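Local coordinates for penicillin-binding protein 1A (Mycobacterium tuberculosis, PDB 5CXW) that cross-links peptidoglycan peptides in the mycobacterial cell wall through this C-terminal, penicillin-sensitive transpeptidase domain of a two-domain cell-wall synthase, at residues Ile212-Ala215 / Ser216-Thr220; Asn265-Ala268 / Ala269-Ile273. All coordinates share one frame; numbering follows the deposited sequence.

Contact 1. Residues Ile212-Ala215 / Ser216-Thr220; sequences IDMA and SAYAT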
loop_
_atom_site.group_PDB
_atom_site.type_symbol
_atom_site.label_atom_id
_atom_site.label_comp_id
_atom_site.label_asym_id
_atom_site.label_seq_id
_atom_site.Cartn_x
_atom_site.Cartn_y
_atom_site.Cartn_z
ATOM N N ILE A 212 4.288 4.352 3.165
ATOM C CA ILE A 212 4.428 5.209 1.990
ATOM C C ILE A 212 4.751 4.450 0.714
ATOM O O ILE A 212 4.210 4.790 -0.339
ATOM C CB ILE A 212 5.405 6.409 2.205
ATOM C CG1 ILE A 212 5.440 7.321 0.972
ATOM C CG2 ILE A 212 6.817 5.946 2.613
ATOM C CD1 ILE A 212 5.826 8.759 1.366
ATOM N N ASP A 213 5.562 3.392 0.798
ATOM C CA ASP A 213 5.896 2.566 -0.368
ATOM C C ASP A 213 4.625 1.918 -0.918
ATOM O O ASP A 213 4.424 1.875 -2.100
ATOM C CB ASP A 213 6.857 1.412 0.010
ATOM C CG ASP A 213 8.273 1.897 0.356
ATOM O OD1 ASP A 213 8.852 2.658 -0.451
ATOM O OD2 ASP A 213 8.833 1.429 1.379
ATOM N N MET A 214 3.788 1.402 -0.034
ATOM C CA MET A 214 2.557 0.720 -0.485
ATOM C C MET A 214 1.584 1.721 -1.186
ATOM O O MET A 214 1.036 1.423 -2.244
ATOM C CB MET A 214 1.846 0.011 0.667
ATOM C CG MET A 214 2.607 -1.189 1.213
ATOM S SD MET A 214 2.862 -2.499 -0.004
ATOM C CE MET A 214 1.214 -3.140 -0.110
ATOM N N ALA A 215 1.435 2.923 -0.615
ATOM C CA ALA A 215 0.585 3.913 -1.226
ATOM C C ALA A 215 1.108 4.293 -2.601
ATOM O O ALA A 215 0.331 4.416 -3.589
ATOM C CB ALA A 215 0.460 5.147 -0.349
ATOM N N SER A 216 2.426 4.444 -2.686
ATOM C CA SER A 216 3.070 4.826 -3.952
ATOM C C SER A 216 2.939 3.735 -4.993
ATOM O O SER A 216 2.612 4.007 -6.178
ATOM C CB SER A 216 4.534 5.153 -3.678
ATOM O OG SER A 216 5.262 5.392 -4.876
ATOM N N ALA A 217 3.234 2.482 -4.636
ATOM C CA ALA A 217 3.132 1.389 -5.586
ATOM C C ALA A 217 1.701 1.186 -6.111
ATOM O O ALA A 217 1.488 0.927 -7.307
ATOM C CB ALA A 217 3.706 0.076 -4.992
ATOM N N TYR A 218 0.732 1.283 -5.229
ATOM C CA TYR A 218 -0.690 1.179 -5.631
ATOM C C TYR A 218 -1.102 2.419 -6.483
ATOM O O TYR A 218 -1.882 2.303 -7.444
ATOM C CB TYR A 218 -1.589 0.999 -4.445
ATOM C CG TYR A 218 -1.738 -0.391 -3.899
ATOM C CD1 TYR A 218 -0.621 -1.217 -3.659
ATOM C CD2 TYR A 218 -2.996 -0.907 -3.563
ATOM C CE1 TYR A 218 -0.775 -2.488 -3.107
ATOM C CE2 TYR A 218 -3.147 -2.123 -2.971
ATOM C CZ TYR A 218 -2.040 -2.919 -2.739
ATOM O OH TYR A 218 -2.168 -4.195 -2.157
ATOM N N ALA A 219 -0.464 3.589 -6.223
ATOM C CA ALA A 219 -0.668 4.775 -7.099
ATOM C C ALA A 219 -0.237 4.467 -8.539
ATOM O O ALA A 219 -0.896 4.854 -9.496
ATOM C CB ALA A 219 -0.001 5.998 -6.513
ATOM N N THR A 220 0.848 3.713 -8.708
ATOM C CA THR A 220 1.310 3.356 -10.025
ATOM C C THR A 220 0.254 2.510 -10.742
ATOM O O THR A 220 -0.003 2.687 -11.955
ATOM C CB THR A 220 2.666 2.619 -9.914
ATOM O OG1 THR A 220 3.631 3.511 -9.347
ATOM C CG2 THR A 220 3.176 2.112 -11.242
#
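Met214 and Tyr218, one turn apart on helix 211-222, send their side chains off the same flank, side by side and pointing the same way. With chi1 of -83°, Tyr218 CG lies anti to its carbonyl carbon, which sets the ring next to the methionine chain. The methionine chain bends at chi2 (-62°) and again at chi3 (-73°), which brings its terminal methyl back alongside the aromatic ring, with Met214 CE 3.7 Å from Tyr218 CE1. Nearer the backbone, the root of the ring rests by the Met214 carbonyl: Tyr218 CD1 lies 3.4 Å from Met214 O, an oblique approach. That same oxygen accepts the Tyr218 N-H at 3.0 Å from Tyr218 N, so one carbonyl serves both the backbone bond and the packing of the ring. The same i to i+4 pattern joins Ser216 N to Ile212 O, Ala217 N to Asp213 O and Ala219 N to Ala215 O, the last being the most bent. Beyond the helix, Tyr218 OH is hydrogen-bonded to Ser98 O, which anchors the far end of the ring. The small Ala215 and Ala219 touch Ile67 of strand 60-67, whereas Met214 and Tyr218 lean on Phe102. This i to i+4 pair lies on a buried helix of the transpeptidase domain, packed between strands 60-67 and 315-323 and helix 100-109, with the Tyr218 side chain about 8 Å from that of Ser97, by similarity the acylated serine.

Contact 2. Residues Asn265-Ala268 / Ala269-Ile273; sequences NVTA and AMEPI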
loop_
_atom_site.group_PDB
_atom_site.type_symbol
_atom_site.label_atom_id
_atom_site.label_comp_id
_atom_site.label_asym_id
_atom_site.label_seq_id
_atom_site.Cartn_x
_atom_site.Cartn_y
_atom_site.Cartn_z
ATOM N N ASN A 265 -5.789 -4.673 -15.641
ATOM C CA ASN A 265 -6.260 -5.995 -15.227
ATOM C C ASN A 265 -6.114 -6.214 -13.709
ATOM O O ASN A 265 -7.010 -6.827 -13.059
ATOM C CB ASN A 265 -5.599 -7.141 -15.998
ATOM C CG ASN A 265 -6.317 -7.441 -17.285
ATOM O OD1 ASN A 265 -7.305 -8.162 -17.291
ATOM N ND2 ASN A 265 -5.833 -6.926 -18.381
ATOM N N VAL A 266 -4.997 -5.741 -13.133
ATOM C CA VAL A 266 -4.840 -5.815 -11.683
ATOM C C VAL A 266 -6.003 -5.006 -10.991
ATOM O O VAL A 266 -6.681 -5.496 -10.085
ATOM C CB VAL A 266 -3.483 -5.310 -11.203
ATOM C CG1 VAL A 266 -3.459 -5.188 -9.678
ATOM C CG2 VAL A 266 -2.343 -6.206 -11.748
ATOM N N THR A 267 -6.248 -3.803 -11.495
ATOM C CA THR A 267 -7.378 -2.994 -11.033
ATOM C C THR A 267 -8.654 -3.785 -11.068
ATOM O O THR A 267 -9.395 -3.798 -10.084
ATOM C CB THR A 267 -7.451 -1.685 -11.831
ATOM O OG1 THR A 267 -6.232 -0.985 -11.611
ATOM C CG2 THR A 267 -8.640 -0.826 -11.410
ATOM N N ALA A 268 -8.921 -4.427 -12.220
ATOM C CA ALA A 268 -10.153 -5.144 -12.407
ATOM C C ALA A 268 -10.279 -6.232 -11.297
ATOM O O ALA A 268 -11.375 -6.441 -10.776
ATOM C CB ALA A 268 -10.251 -5.738 -13.797
ATOM N N ALA A 269 -9.220 -6.957 -11.041
ATOM C CA ALA A 269 -9.250 -7.970 -9.953
ATOM C C ALA A 269 -9.524 -7.433 -8.582
ATOM O O ALA A 269 -10.164 -8.126 -7.746
ATOM C CB ALA A 269 -7.953 -8.770 -9.959
ATOM N N MET A 270 -9.067 -6.195 -8.333
ATOM C CA MET A 270 -9.161 -5.529 -7.027
ATOM C C MET A 270 -10.484 -4.801 -6.828
ATOM O O MET A 270 -10.823 -4.458 -5.697
ATOM C CB MET A 270 -8.013 -4.546 -6.828
ATOM C CG MET A 270 -6.724 -5.295 -6.726
ATOM S SD MET A 270 -5.297 -4.193 -6.773
ATOM C CE MET A 270 -5.520 -3.365 -5.178
ATOM N N GLU A 271 -11.203 -4.549 -7.911
ATOM C CA GLU A 271 -12.467 -3.739 -7.811
ATOM C C GLU A 271 -13.455 -4.249 -6.792
ATOM O O GLU A 271 -14.014 -3.450 -6.061
ATOM C CB GLU A 271 -13.140 -3.573 -9.152
ATOM C CG GLU A 271 -12.554 -2.465 -9.998
ATOM C CD GLU A 271 -13.310 -2.286 -11.310
ATOM O OE1 GLU A 271 -12.992 -2.986 -12.262
ATOM O OE2 GLU A 271 -14.222 -1.469 -11.396
ATOM N N PRO A 272 -13.671 -5.586 -6.713
ATOM C CA PRO A 272 -14.724 -6.053 -5.790
ATOM C C PRO A 272 -14.264 -6.085 -4.317
ATOM O O PRO A 272 -15.008 -6.548 -3.442
ATOM C CB PRO A 272 -14.998 -7.483 -6.246
ATOM C CG PRO A 272 -13.861 -7.885 -7.095
ATOM C CD PRO A 272 -13.234 -6.634 -7.668
ATOM N N ILE A 273 -12.955 -5.848 -4.079
ATOM C CA ILE A 273 -12.389 -6.188 -2.746
ATOM C C ILE A 273 -12.794 -5.239 -1.624
ATOM O O ILE A 273 -12.987 -5.707 -0.538
ATOM C CB ILE A 273 -10.848 -6.438 -2.832
ATOM C CG1 ILE A 273 -10.612 -7.570 -3.825
ATOM C CG2 ILE A 273 -10.215 -6.679 -1.466
ATOM C CD1 ILE A 273 -9.136 -7.935 -4.034
HETATM O O HOH W 1 -13.820 -6.174 -11.783
#
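Ala269 meets the preceding turn through its backbone N, which donates to Asn265 O at 3.0 Å in a regular helical bond; its methyl lies near the carbonyl of Val266. Met270 follows and carries the main side-chain contact. It stands side by side with Val266, the two pointing the same way, and its sulfur packs against one branch of the valine, with Met270 SD 3.6 Å from Val266 CG1. With chi1 at -67° the methionine CG sits beside its own backbone N and also comes close to the carbonyl of Val266, Met270 CG lying 3.4 Å from Val266 O. The Met270 N-H is shared: it bonds to Val266 O and, more weakly, to Thr267 O. Glu271 N is likewise held by two oxygens, both weakly, at 2.9 Å from Thr267 O and 3.4 Å from Ala268 O. Its side chain turns back at chi1 (-82°) and then runs extended, bringing Glu271 OE1 over toward the CA of Ala268. One water joins the two residues, donating to Ala268 O at 2.7 Å and weakly to Glu271 OE1. Pro272 has no N-H to offer; its ring carbon stands instead before the same carbonyl, Pro272 CD being 3.6 Å from Ala268 O. Ile273 N then turns to Met270 O, 3.0 Å away, as the chain enters helix 273-276. Around this turn Val266, Ala269 and Met270 pack on helix 100-109, Ala269 and Met270 also reach Leu147 of helix 143-149, and Met270 lies against strand 289-296, bonding to Ala290 through its backbone and touching Lys291 with its side chain.

The two contacts are successive along the chain, contact 1 within helix 211-222 and contact 2 at the end of helix 260-270, with centres about 16 Å apart in the same transpeptidase domain. They nevertheless meet: Tyr218 CE2 packs 3.5 Å from Met270 CE. Both side chains also touch Val101, so helix 100-109 is a shared neighbour. Contact 1 adjoins strands 60-67 and 315-323 of the antiparallel sheet, whereas contact 2 adjoins one of its two outermost strands, 289-296. The pair packs near Ser97 and Lys291, which probably belong to the SxxK and KTG-type motifs of penicillin-binding transpeptidases, with the side chains of Tyr218 and Met270 about 9 and 11 Å from the bound penicillin V.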